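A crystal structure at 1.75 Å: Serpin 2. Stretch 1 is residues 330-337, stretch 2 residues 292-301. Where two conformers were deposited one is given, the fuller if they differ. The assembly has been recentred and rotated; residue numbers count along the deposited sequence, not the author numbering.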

# COMPACT_ATOMS: atom_id res chain seq x y z
N VAL A 330 -4.43 -21.29 -0.45
CA VAL A 330 -4.99 -20.08 0.08
C VAL A 330 -6.33 -19.91 -0.62
O VAL A 330 -6.41 -19.95 -1.85
CB VAL A 330 -4.07 -18.87 -0.18
CG1 VAL A 330 -4.73 -17.61 0.34
CG2 VAL A 330 -2.73 -19.07 0.53
N SER A 331 -7.40 -19.76 0.14
CA SER A 331 -8.73 -19.60 -0.45
C SER A 331 -8.93 -18.19 -0.97
O SER A 331 -9.29 -18.00 -2.12
CB SER A 331 -9.81 -19.91 0.57
OG SER A 331 -9.55 -21.17 1.17
N ARG A 332 -8.73 -17.22 -0.08
CA ARG A 332 -8.96 -15.80 -0.41
C ARG A 332 -7.90 -14.96 0.25
O ARG A 332 -7.43 -15.30 1.34
CB ARG A 332 -10.31 -15.37 0.13
CG ARG A 332 -11.50 -16.09 -0.51
CD ARG A 332 -12.79 -15.57 0.05
NE ARG A 332 -13.92 -16.40 -0.34
CZ ARG A 332 -14.95 -15.99 -1.09
NH1 ARG A 332 -15.00 -14.73 -1.55
NH2 ARG A 332 -15.93 -16.83 -1.38
N ILE A 333 -7.50 -13.87 -0.42
CA ILE A 333 -6.55 -12.92 0.12
C ILE A 333 -7.25 -11.58 0.22
O ILE A 333 -7.83 -11.09 -0.76
CB ILE A 333 -5.30 -12.76 -0.80
CG1 ILE A 333 -4.61 -14.12 -0.96
CG2 ILE A 333 -4.34 -11.73 -0.21
CD1 ILE A 333 -3.40 -14.08 -1.89
N PHE A 334 -7.22 -10.98 1.40
CA PHE A 334 -7.86 -9.67 1.59
C PHE A 334 -6.82 -8.66 2.05
O PHE A 334 -5.95 -8.97 2.87
CB PHE A 334 -8.96 -9.76 2.66
CG PHE A 334 -10.14 -10.63 2.28
CD1 PHE A 334 -11.12 -10.15 1.42
CD2 PHE A 334 -10.29 -11.89 2.83
CE1 PHE A 334 -12.21 -10.95 1.09
CE2 PHE A 334 -11.37 -12.70 2.49
CZ PHE A 334 -12.34 -12.21 1.63
N GLN A 335 -6.90 -7.43 1.53
CA GLN A 335 -6.07 -6.37 2.06
C GLN A 335 -6.94 -5.14 2.31
O GLN A 335 -7.83 -4.84 1.50
CB GLN A 335 -4.96 -5.97 1.06
CG GLN A 335 -4.14 -4.81 1.58
CD GLN A 335 -2.90 -4.47 0.72
OE1 GLN A 335 -1.76 -4.79 1.08
NE2 GLN A 335 -3.13 -3.78 -0.38
N LYS A 336 -6.71 -4.45 3.41
CA LYS A 336 -7.42 -3.17 3.62
C LYS A 336 -6.45 -2.14 4.16
O LYS A 336 -5.52 -2.46 4.90
CB LYS A 336 -8.59 -3.34 4.59
CG LYS A 336 -9.46 -2.06 4.73
CD LYS A 336 -10.84 -2.44 5.42
CE LYS A 336 -11.85 -1.29 5.33
NZ LYS A 336 -13.25 -1.67 5.83
N ALA A 337 -6.66 -0.89 3.76
CA ALA A 337 -5.80 0.23 4.16
C ALA A 337 -6.65 1.47 4.34
O ALA A 337 -7.56 1.69 3.55
CB ALA A 337 -4.75 0.50 3.09
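Stretch 2 (292-301) FSEQLNEPLQ

Stretch 2 enters as a strand, Phe292 to Gln295, passes through Leu296 and continues as a helix. Its strand runs antiparallel to strand 332-337 of stretch 1, at 172°, with the axes 4.9 Å apart at closest. The helix crosses that strand at 100°, its axis no nearer than 9.1 Å.

Along stretch 1, Ser331 O accepts a hydrogen bond from Asn297 ND2 at 3.0 Å. Arg332 NH1 donates to Gln295 OE1 at 3.1 Å, near the guanidinium plane. Ile333 N donates to Asn297 OD1, also at 3.0 Å. Past the strand of stretch 2, the Asn297 side chain thus bonds the backbone of Ser331 and Ile333.

Ile333 O receives Leu296 N at 2.8 Å. Its side chain packs on two leucines: Ile333 CG2 lies 3.8 Å from Leu296 CD1, and Ile333 CD1 lies 3.9 Å from Leu300 CD1.

Phe334 faces Gln295 in a non-hydrogen-bonded pair, CA to CA 4.5 Å. Gln335 pairs with Glu294 through two bonds, N to Glu294 O and O to Glu294 N, both 3.1 Å. Lys336 lies beside Ser293, its CD 3.7 Å from Ser293 CB. Ala337 pairs with Phe292 through two hydrogen bonds: its N donates to Phe292 O at 3.1 Å, and its O accepts from Phe292 N at 3.0 Å.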

# COMPACT_ATOMS: atom_id res chain seq x y z
N PHE A 292 -10.05 1.52 1.84
CA PHE A 292 -10.21 0.79 0.60
C PHE A 292 -9.84 -0.65 0.92
O PHE A 292 -8.79 -0.90 1.50
CB PHE A 292 -9.30 1.32 -0.52
CG PHE A 292 -9.51 0.62 -1.83
CD1 PHE A 292 -10.60 0.94 -2.63
CD2 PHE A 292 -8.66 -0.41 -2.24
CE1 PHE A 292 -10.82 0.27 -3.84
CE2 PHE A 292 -8.88 -1.08 -3.44
CZ PHE A 292 -9.96 -0.73 -4.24
N SER A 293 -10.75 -1.56 0.61
CA SER A 293 -10.58 -2.98 0.90
C SER A 293 -10.78 -3.74 -0.40
O SER A 293 -11.61 -3.36 -1.22
CB SER A 293 -11.63 -3.42 1.92
OG SER A 293 -11.33 -4.69 2.44
N GLU A 294 -10.05 -4.83 -0.60
CA GLU A 294 -10.22 -5.61 -1.81
C GLU A 294 -9.77 -7.05 -1.61
O GLU A 294 -8.82 -7.32 -0.87
CB GLU A 294 -9.45 -5.01 -2.99
CG GLU A 294 -9.69 -5.74 -4.31
CD GLU A 294 -9.25 -4.97 -5.52
OE1 GLU A 294 -8.22 -4.25 -5.43
OE2 GLU A 294 -9.92 -5.07 -6.57
N GLN A 295 -10.44 -7.97 -2.29
CA GLN A 295 -9.97 -9.34 -2.32
C GLN A 295 -8.98 -9.37 -3.49
O GLN A 295 -9.31 -8.92 -4.59
CB GLN A 295 -11.14 -10.29 -2.54
CG GLN A 295 -10.71 -11.70 -2.77
CD GLN A 295 -11.92 -12.61 -2.97
OE1 GLN A 295 -12.90 -12.51 -2.24
NE2 GLN A 295 -11.86 -13.46 -3.98
N LEU A 296 -7.77 -9.86 -3.23
CA LEU A 296 -6.66 -9.70 -4.18
C LEU A 296 -6.58 -10.85 -5.19
O LEU A 296 -5.81 -10.75 -6.13
CB LEU A 296 -5.32 -9.58 -3.43
CG LEU A 296 -5.21 -8.44 -2.41
CD1 LEU A 296 -3.74 -8.34 -1.88
CD2 LEU A 296 -5.64 -7.08 -3.03
N ASN A 297 -7.38 -11.90 -5.02
CA ASN A 297 -7.35 -13.03 -5.96
C ASN A 297 -7.43 -12.55 -7.42
O ASN A 297 -6.57 -12.88 -8.25
CB ASN A 297 -8.49 -14.03 -5.71
CG ASN A 297 -8.43 -14.69 -4.34
OD1 ASN A 297 -8.11 -14.05 -3.35
ND2 ASN A 297 -8.74 -16.00 -4.28
N GLU A 298 -8.46 -11.78 -7.72
CA GLU A 298 -8.75 -11.42 -9.11
C GLU A 298 -7.64 -10.55 -9.71
O GLU A 298 -7.10 -10.87 -10.77
CB GLU A 298 -10.12 -10.75 -9.20
CG GLU A 298 -10.33 -9.89 -10.45
CD GLU A 298 -10.32 -10.70 -11.74
OE1 GLU A 298 -9.98 -11.91 -11.70
OE2 GLU A 298 -10.66 -10.13 -12.80
N PRO A 299 -7.27 -9.44 -9.04
CA PRO A 299 -6.19 -8.63 -9.60
C PRO A 299 -4.85 -9.36 -9.70
O PRO A 299 -4.11 -9.12 -10.65
CB PRO A 299 -6.08 -7.44 -8.64
CG PRO A 299 -6.80 -7.83 -7.41
CD PRO A 299 -7.88 -8.80 -7.86
N LEU A 300 -4.53 -10.24 -8.75
CA LEU A 300 -3.29 -11.00 -8.85
C LEU A 300 -3.34 -11.87 -10.10
O LEU A 300 -2.37 -11.96 -10.84
CB LEU A 300 -3.05 -11.84 -7.59
CG LEU A 300 -2.58 -11.04 -6.36
CD1 LEU A 300 -2.68 -11.91 -5.09
CD2 LEU A 300 -1.15 -10.49 -6.52
N GLN A 301 -4.50 -12.49 -10.35
CA GLN A 301 -4.66 -13.36 -11.51
C GLN A 301 -4.49 -12.54 -12.78
O GLN A 301 -3.86 -12.97 -13.73
CB GLN A 301 -6.03 -14.05 -11.48
CG GLN A 301 -6.09 -15.19 -10.45
CD GLN A 301 -7.47 -15.81 -10.27
OE1 GLN A 301 -7.59 -16.98 -9.89
NE2 GLN A 301 -8.51 -15.04 -10.52